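Long-range contacts in superoxide dismutase [Fe] (PDB 1WB7), which catalyses the disproportionation of superoxide into hydrogen peroxide and molecular oxygen at a single iron site in each subunit of a homotetramer: residues V122-A127 / D186-W191; N128-T133 / N182-Y187. The protein carries 1 engineered substitution. One frame throughout, in Å; residues are numbered along the deposited sequence.

Interaction 1 of 2, residues V122-A127 / D186-W191; sequences VFTETA and DYVNAW
Thr124 and Val188 face each other where two helical turns run in roughly opposite directions, their short axes 10.4 Å apart at closest approach with 148° between their N-to-C directions; the CA atoms of Thr124 and Val188 lie 6.9 Å apart. Everything that meets across this gap is van der Waals packing, supplied by one row of side chains from each helix. At one end an aromatic pair closes the interface. The CE2 corner of Phe123 reaches CZ3 of Trp191 at 3.8 Å, with CH2 of the same indole only slightly farther off. The two rings meet rim to rim, neither lying over the face of the other, with planes 23° apart, while the side chains as a whole cross at about a right angle. In both residues CG stands anti to the backbone N, and chi2 near 80° then sets the turn of each ring. In the middle, the methyls do the work: the side chains of Thr124 and Val188 pass each other in opposite directions, bringing CG2 of Thr124 within 4.1 Å of CG1 of Val188. CG2 also meets OD1 of Asn189, whose side chain crosses that of Thr124 steeply on the more exposed flank. The hydroxyl of Thr124 is engaged within its own helix by Lys120 O and also bonds to Trp192 NE1, leaving the methyl for the apolar seam. Ala127 CB completes the row more loosely, 4.4 Å from Val188 CG1. The contact joins helix 116-128 to helix 184-191 in the C-terminal domain of the iron/manganese superoxide dismutase fold. Against this pair lies the antiparallel sheet: Phe123 rests on Ile149 of strand 147-153, while Ala127 and Trp191 both touch Leu169 of strand 165-170.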
ATOM      1  N   VAL A 122      15.481  16.644  11.559  1.00 14.76           N
ATOM      2  CA  VAL A 122      15.315  15.513  10.656  1.00 14.65           C
ATOM      3  C   VAL A 122      13.981  14.804  10.865  1.00 14.79           C
ATOM      4  O   VAL A 122      13.338  14.396   9.897  1.00 15.14           O
ATOM      5  CB  VAL A 122      16.469  14.503  10.820  1.00 14.08           C
ATOM      6  CG1 VAL A 122      16.244  13.288   9.932  1.00  8.28           C
ATOM      7  CG2 VAL A 122      17.786  15.179  10.465  1.00 12.94           C
ATOM      8  N   PHE A 123      13.558  14.671  12.118  1.00 14.61           N
ATOM      9  CA  PHE A 123      12.295  14.002  12.417  1.00 14.49           C
ATOM     10  C   PHE A 123      11.122  14.832  11.916  1.00 14.42           C
ATOM     11  O   PHE A 123      10.181  14.309  11.325  1.00 14.22           O
ATOM     12  CB  PHE A 123      12.133  13.788  13.925  1.00 12.07           C
ATOM     13  CG  PHE A 123      11.022  12.839  14.280  1.00 10.48           C
ATOM     14  CD1 PHE A 123      11.217  11.460  14.210  1.00 11.72           C
ATOM     15  CD2 PHE A 123       9.772  13.317  14.648  1.00  9.91           C
ATOM     16  CE1 PHE A 123      10.183  10.575  14.498  1.00 10.31           C
ATOM     17  CE2 PHE A 123       8.728  12.443  14.937  1.00 10.38           C
ATOM     18  CZ  PHE A 123       8.932  11.066  14.862  1.00 10.23           C
ATOM     19  N   THR A 124      11.180  16.129  12.179  1.00 14.53           N
ATOM     20  CA  THR A 124      10.129  17.042  11.766  1.00 14.76           C
ATOM     21  C   THR A 124      10.031  17.037  10.242  1.00 15.07           C
ATOM     22  O   THR A 124       8.940  16.986   9.676  1.00 15.25           O
ATOM     23  CB  THR A 124      10.429  18.462  12.287  1.00 15.11           C
ATOM     24  OG1 THR A 124      10.421  18.440  13.720  1.00 13.77           O
ATOM     25  CG2 THR A 124       9.391  19.463  11.797  1.00 12.24           C
ATOM     26  N   GLU A 125      11.183  17.060   9.588  1.00 15.16           N
ATOM     27  CA  GLU A 125      11.248  17.055   8.132  1.00 15.46           C
ATOM     28  C   GLU A 125      10.641  15.772   7.575  1.00 15.45           C
ATOM     29  O   GLU A 125       9.869  15.799   6.612  1.00 15.59           O
ATOM     30  CB  GLU A 125      12.710  17.164   7.692  1.00 17.07           C
ATOM     31  CG  GLU A 125      12.925  17.183   6.194  1.00 19.99           C
ATOM     32  CD  GLU A 125      14.393  17.026   5.825  1.00 22.62           C
ATOM     33  OE1 GLU A 125      15.259  17.270   6.693  1.00 24.47           O
ATOM     34  OE2 GLU A 125      14.679  16.668   4.665  1.00 22.53           O
ATOM     35  N   THR A 126      10.991  14.647   8.187  1.00 15.29           N
ATOM     36  CA  THR A 126      10.496  13.356   7.739  1.00 15.27           C
ATOM     37  C   THR A 126       9.000  13.230   8.005  1.00 15.35           C
ATOM     38  O   THR A 126       8.257  12.719   7.169  1.00 15.11           O
ATOM     39  CB  THR A 126      11.262  12.210   8.427  1.00 14.32           C
ATOM     40  OG1 THR A 126      12.660  12.341   8.139  1.00 12.36           O
ATOM     41  CG2 THR A 126      10.791  10.864   7.914  1.00 13.91           C
ATOM     42  N   ALA A 127       8.555  13.716   9.160  1.00 15.45           N
ATOM     43  CA  ALA A 127       7.140  13.658   9.498  1.00 15.66           C
ATOM     44  C   ALA A 127       6.310  14.468   8.497  1.00 15.75           C
ATOM     45  O   ALA A 127       5.253  14.023   8.060  1.00 15.66           O
ATOM     46  CB  ALA A 127       6.914  14.188  10.908  1.00 14.77           C
ATOM     47  N   ASP A 186       2.223  22.779  11.564  1.00 17.88           N
ATOM     48  CA  ASP A 186       2.142  23.560  12.797  1.00 17.89           C
ATOM     49  C   ASP A 186       1.838  22.633  13.968  1.00 17.62           C
ATOM     50  O   ASP A 186       2.327  22.835  15.083  1.00 17.66           O
ATOM     51  CB  ASP A 186       1.064  24.643  12.693  1.00 18.80           C
ATOM     52  CG  ASP A 186       1.422  25.728  11.692  1.00 20.73           C
ATOM     53  OD1 ASP A 186       2.625  26.005  11.516  1.00 23.28           O
ATOM     54  OD2 ASP A 186       0.505  26.319  11.090  1.00 26.66           O
ATOM     55  N   TYR A 187       1.021  21.620  13.701  1.00 17.32           N
ATOM     56  CA  TYR A 187       0.661  20.622  14.704  1.00 17.00           C
ATOM     57  C   TYR A 187       1.923  19.848  15.083  1.00 16.96           C
ATOM     58  O   TYR A 187       2.169  19.572  16.254  1.00 17.00           O
ATOM     59  CB  TYR A 187      -0.389  19.669  14.123  1.00 16.69           C
ATOM     60  CG  TYR A 187      -0.405  18.286  14.735  1.00 15.10           C
ATOM     61  CD1 TYR A 187      -0.836  18.081  16.044  1.00 15.87           C
ATOM     62  CD2 TYR A 187      -0.001  17.177  13.993  1.00 16.17           C
ATOM     63  CE1 TYR A 187      -0.870  16.798  16.603  1.00 16.35           C
ATOM     64  CE2 TYR A 187      -0.029  15.890  14.538  1.00 16.61           C
ATOM     65  CZ  TYR A 187      -0.465  15.707  15.845  1.00 16.53           C
ATOM     66  OH  TYR A 187      -0.498  14.440  16.382  1.00 11.73           O
ATOM     67  N   VAL A 188       2.725  19.504  14.080  1.00 16.90           N
ATOM     68  CA  VAL A 188       3.959  18.771  14.326  1.00 17.06           C
ATOM     69  C   VAL A 188       4.886  19.591  15.226  1.00 17.27           C
ATOM     70  O   VAL A 188       5.482  19.047  16.159  1.00 17.28           O
ATOM     71  CB  VAL A 188       4.686  18.429  13.000  1.00 16.23           C
ATOM     72  CG1 VAL A 188       6.027  17.766  13.290  1.00 13.73           C
ATOM     73  CG2 VAL A 188       3.820  17.501  12.162  1.00 15.87           C
ATOM     74  N   ASN A 189       5.001  20.892  14.960  1.00 17.42           N
ATOM     75  CA  ASN A 189       5.862  21.747  15.780  1.00 17.46           C
ATOM     76  C   ASN A 189       5.350  21.813  17.213  1.00 17.23           C
ATOM     77  O   ASN A 189       6.129  21.735  18.163  1.00 17.26           O
ATOM     78  CB  ASN A 189       5.938  23.173  15.226  1.00 19.34           C
ATOM     79  CG  ASN A 189       6.728  23.268  13.930  1.00 26.13           C
ATOM     80  OD1 ASN A 189       7.731  22.569  13.739  1.00 29.29           O
ATOM     81  ND2 ASN A 189       6.289  24.157  13.035  1.00 27.36           N
ATOM     82  N   ALA A 190       4.038  21.961  17.367  1.00 16.95           N
ATOM     83  CA  ALA A 190       3.432  22.050  18.693  1.00 16.72           C
ATOM     84  C   ALA A 190       3.575  20.759  19.494  1.00 16.63           C
ATOM     85  O   ALA A 190       3.739  20.785  20.713  1.00 16.44           O
ATOM     86  CB  ALA A 190       1.962  22.414  18.560  1.00 16.11           C
ATOM     87  N   TRP A 191       3.517  19.632  18.796  1.00 16.48           N
ATOM     88  CA  TRP A 191       3.615  18.320  19.421  1.00 16.17           C
ATOM     89  C   TRP A 191       4.880  18.112  20.256  1.00 16.12           C
ATOM     90  O   TRP A 191       4.834  17.461  21.301  1.00 15.99           O
ATOM     91  CB  TRP A 191       3.509  17.246  18.337  1.00 16.21           C
ATOM     92  CG  TRP A 191       3.839  15.870  18.792  1.00 15.96           C
ATOM     93  CD1 TRP A 191       3.050  15.031  19.524  1.00 13.73           C
ATOM     94  CD2 TRP A 191       5.040  15.150  18.507  1.00 15.75           C
ATOM     95  NE1 TRP A 191       3.684  13.828  19.705  1.00 14.27           N
ATOM     96  CE2 TRP A 191       4.908  13.874  19.091  1.00 13.84           C
ATOM     97  CE3 TRP A 191       6.216  15.461  17.812  1.00 16.48           C
ATOM     98  CZ2 TRP A 191       5.908  12.905  19.001  1.00 12.68           C
ATOM     99  CZ3 TRP A 191       7.212  14.495  17.723  1.00 14.37           C
ATOM    100  CH2 TRP A 191       7.050  13.233  18.314  1.00 14.32           C
TER

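Interaction 2 of 2, residues N128-T133 / N182-Y187; sequences NSLPGT and NKRADY
Arg184 reaches from the first turn of its helix to the backbone of 128-133, where its guanidinium meets three carbonyl oxygens at its edge. Leu130 O is gripped end-on by both terminal nitrogens: NH2 comes in the carbonyl plane on a lone pair at 2.8 Å, with an N-H...O angle of 161°, whereas NH1 is 3.2 Å away and tilted 34° from that plane. Weak bonds flank this grip, from NH2 to Asn128 O at 3.0 Å and from NH1 to Gly132 O at 2.9 Å. A water accepts from Arg184 NE at 2.8 Å, and NE also forms a long, weak ion pair with Glu171. An alanine in place of Arg184 would probably leave the carbonyl of Leu130 without either donor and the loop freer to shift. Among the van der Waals contacts, Asn128 OD1 lies 3.4 Å from Ala185 CA, and Leu130 CG packs against Arg184 NH1. At the backbone angles of Gly132 a side chain would jam against the carbonyl O of Pro131, which calls for glycine. The contact fastens the connection between helix 116-128 and strand 134-140 to the start of helix 184-191, with Pro131 O bonded to Asn154 ND2 of the third subunit.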
ATOM      1  N   ASN A 128       6.792  15.652   8.131  1.00 16.03           N
ATOM      2  CA  ASN A 128       6.060  16.495   7.195  1.00 16.40           C
ATOM      3  C   ASN A 128       6.074  15.979   5.764  1.00 16.54           C
ATOM      4  O   ASN A 128       5.232  16.370   4.963  1.00 16.82           O
ATOM      5  CB  ASN A 128       6.596  17.932   7.219  1.00 15.91           C
ATOM      6  CG  ASN A 128       6.272  18.656   8.514  1.00 16.95           C
ATOM      7  OD1 ASN A 128       5.172  18.531   9.048  1.00 16.83           O
ATOM      8  ND2 ASN A 128       7.226  19.428   9.017  1.00 13.13           N
ATOM      9  N   SER A 129       7.018  15.102   5.441  1.00 16.63           N
ATOM     10  CA  SER A 129       7.111  14.559   4.090  1.00 16.88           C
ATOM     11  C   SER A 129       6.092  13.450   3.854  1.00 17.21           C
ATOM     12  O   SER A 129       5.883  13.020   2.720  1.00 17.09           O
ATOM     13  CB  SER A 129       8.510  13.989   3.837  1.00 17.03           C
ATOM     14  OG  SER A 129       8.685  12.755   4.524  1.00 14.60           O
ATOM     15  N   LEU A 130       5.463  12.981   4.926  1.00 17.49           N
ATOM     16  CA  LEU A 130       4.484  11.905   4.814  1.00 17.86           C
ATOM     17  C   LEU A 130       3.340  12.248   3.870  1.00 18.03           C
ATOM     18  O   LEU A 130       2.583  13.184   4.114  1.00 18.28           O
ATOM     19  CB  LEU A 130       3.916  11.552   6.190  1.00 17.24           C
ATOM     20  CG  LEU A 130       2.706  10.611   6.192  1.00 18.50           C
ATOM     21  CD1 LEU A 130       3.081   9.282   5.553  1.00 20.24           C
ATOM     22  CD2 LEU A 130       2.219  10.403   7.613  1.00 17.06           C
ATOM     23  N   PRO A 131       3.205  11.492   2.772  1.00 18.14           N
ATOM     24  CA  PRO A 131       2.136  11.729   1.797  1.00 18.27           C
ATOM     25  C   PRO A 131       0.830  11.100   2.271  1.00 18.10           C
ATOM     26  O   PRO A 131       0.656   9.884   2.193  1.00 18.47           O
ATOM     27  CB  PRO A 131       2.668  11.053   0.541  1.00 18.54           C
ATOM     28  CG  PRO A 131       3.372   9.845   1.123  1.00 21.28           C
ATOM     29  CD  PRO A 131       4.134  10.452   2.288  1.00 18.54           C
ATOM     30  N   GLY A 132      -0.082  11.924   2.769  1.00 17.78           N
ATOM     31  CA  GLY A 132      -1.351  11.409   3.243  1.00 17.24           C
ATOM     32  C   GLY A 132      -1.362  11.198   4.744  1.00 16.89           C
ATOM     33  O   GLY A 132      -0.529  11.753   5.463  1.00 16.62           O
ATOM     34  N   THR A 133      -2.303  10.387   5.215  1.00 16.66           N
ATOM     35  CA  THR A 133      -2.429  10.120   6.636  1.00 16.59           C
ATOM     36  C   THR A 133      -1.550   8.956   7.091  1.00 16.23           C
ATOM     37  O   THR A 133      -1.201   8.077   6.303  1.00 16.39           O
ATOM     38  CB  THR A 133      -3.901   9.838   7.018  1.00 17.30           C
ATOM     39  OG1 THR A 133      -4.428   8.791   6.198  1.00 16.79           O
ATOM     40  CG2 THR A 133      -4.736  11.085   6.825  1.00 20.50           C
ATOM     41  N   ASN A 182      -5.814  22.298   7.928  1.00 19.71           N
ATOM     42  CA  ASN A 182      -4.839  21.622   7.080  1.00 19.89           C
ATOM     43  C   ASN A 182      -3.369  21.957   7.340  1.00 19.87           C
ATOM     44  O   ASN A 182      -2.503  21.551   6.562  1.00 20.35           O
ATOM     45  CB  ASN A 182      -5.163  21.883   5.607  1.00 20.69           C
ATOM     46  CG  ASN A 182      -4.909  23.319   5.200  1.00 23.20           C
ATOM     47  OD1 ASN A 182      -5.314  24.259   5.889  1.00 23.18           O
ATOM     48  ND2 ASN A 182      -4.239  23.499   4.066  1.00 25.91           N
ATOM     49  N   LYS A 183      -3.074  22.674   8.421  1.00 19.48           N
ATOM     50  CA  LYS A 183      -1.685  23.029   8.729  1.00 19.22           C
ATOM     51  C   LYS A 183      -0.986  21.977   9.600  1.00 18.82           C
ATOM     52  O   LYS A 183      -0.552  22.259  10.718  1.00 18.69           O
ATOM     53  CB  LYS A 183      -1.633  24.394   9.421  1.00 20.57           C
ATOM     54  CG  LYS A 183      -2.124  25.554   8.559  1.00 26.10           C
ATOM     55  CD  LYS A 183      -1.325  25.664   7.262  1.00 32.09           C
ATOM     56  CE  LYS A 183      -1.711  26.905   6.465  1.00 36.26           C
ATOM     57  NZ  LYS A 183      -1.387  28.166   7.205  1.00 38.59           N
ATOM     58  N   ARG A 184      -0.870  20.763   9.071  1.00 18.44           N
ATOM     59  CA  ARG A 184      -0.243  19.665   9.794  1.00 18.02           C
ATOM     60  C   ARG A 184       1.133  20.026  10.358  1.00 18.01           C
ATOM     61  O   ARG A 184       1.483  19.613  11.462  1.00 17.92           O
ATOM     62  CB  ARG A 184      -0.119  18.444   8.875  1.00 16.37           C
ATOM     63  CG  ARG A 184       0.262  17.152   9.592  1.00 14.54           C
ATOM     64  CD  ARG A 184       0.273  15.965   8.639  1.00 10.07           C
ATOM     65  NE  ARG A 184       1.358  16.059   7.668  1.00 11.94           N
ATOM     66  CZ  ARG A 184       1.590  15.157   6.718  1.00 13.10           C
ATOM     67  NH1 ARG A 184       0.808  14.093   6.605  1.00 15.23           N
ATOM     68  NH2 ARG A 184       2.614  15.312   5.892  1.00 15.85           N
ATOM     69  N   ALA A 185       1.909  20.798   9.600  1.00 18.02           N
ATOM     70  CA  ALA A 185       3.249  21.182  10.033  1.00 18.02           C
ATOM     71  C   ALA A 185       3.257  21.973  11.338  1.00 18.03           C
ATOM     72  O   ALA A 185       4.199  21.859  12.129  1.00 18.07           O
ATOM     73  CB  ALA A 185       3.954  21.969   8.929  1.00 17.53           C
ATOM     74  N   ASP A 186       2.223  22.779  11.564  1.00 17.88           N
ATOM     75  CA  ASP A 186       2.142  23.560  12.797  1.00 17.89           C
ATOM     76  C   ASP A 186       1.838  22.633  13.968  1.00 17.62           C
ATOM     77  O   ASP A 186       2.327  22.835  15.083  1.00 17.66           O
ATOM     78  CB  ASP A 186       1.064  24.643  12.693  1.00 18.80           C
ATOM     79  CG  ASP A 186       1.422  25.728  11.692  1.00 20.73           C
ATOM     80  OD1 ASP A 186       2.625  26.005  11.516  1.00 23.28           O
ATOM     81  OD2 ASP A 186       0.505  26.319  11.090  1.00 26.66           O
ATOM     82  N   TYR A 187       1.021  21.620  13.701  1.00 17.32           N
ATOM     83  CA  TYR A 187       0.661  20.622  14.704  1.00 17.00           C
ATOM     84  C   TYR A 187       1.923  19.848  15.083  1.00 16.96           C
ATOM     85  O   TYR A 187       2.169  19.572  16.254  1.00 17.00           O
ATOM     86  CB  TYR A 187      -0.389  19.669  14.123  1.00 16.69           C
ATOM     87  CG  TYR A 187      -0.405  18.286  14.735  1.00 15.10           C
ATOM     88  CD1 TYR A 187      -0.836  18.081  16.044  1.00 15.87           C
ATOM     89  CD2 TYR A 187      -0.001  17.177  13.993  1.00 16.17           C
ATOM     90  CE1 TYR A 187      -0.870  16.798  16.603  1.00 16.35           C
ATOM     91  CE2 TYR A 187      -0.029  15.890  14.538  1.00 16.61           C
ATOM     92  CZ  TYR A 187      -0.465  15.707  15.845  1.00 16.53           C
ATOM     93  OH  TYR A 187      -0.498  14.440  16.382  1.00 11.73           O
TER
HETATM   94  O   HOH W   1       3.102  18.199   7.605  1.00 18.80           O

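Interactions 1 and 2 use neighbouring parts of the same two regions of the chain: helix 116-128 packs on helix 184-191 in the first, and the loop leaving it is tied to the start of that helix in the second. Their centres are about 8 Å apart, and they touch where Val188 CG2 lies 3.5 Å from Asn128 OD1. An apolar seam thus passes into a polar grip. Both lie in the surroundings of the iron site formed by His33, His84, Asp170 and His174, without touching the metal: the side chains of Trp191 and Leu130 are each about 11 Å from the iron. Tyr187 lies in both ranges without touching across either; its OH bonds to Asp170 O.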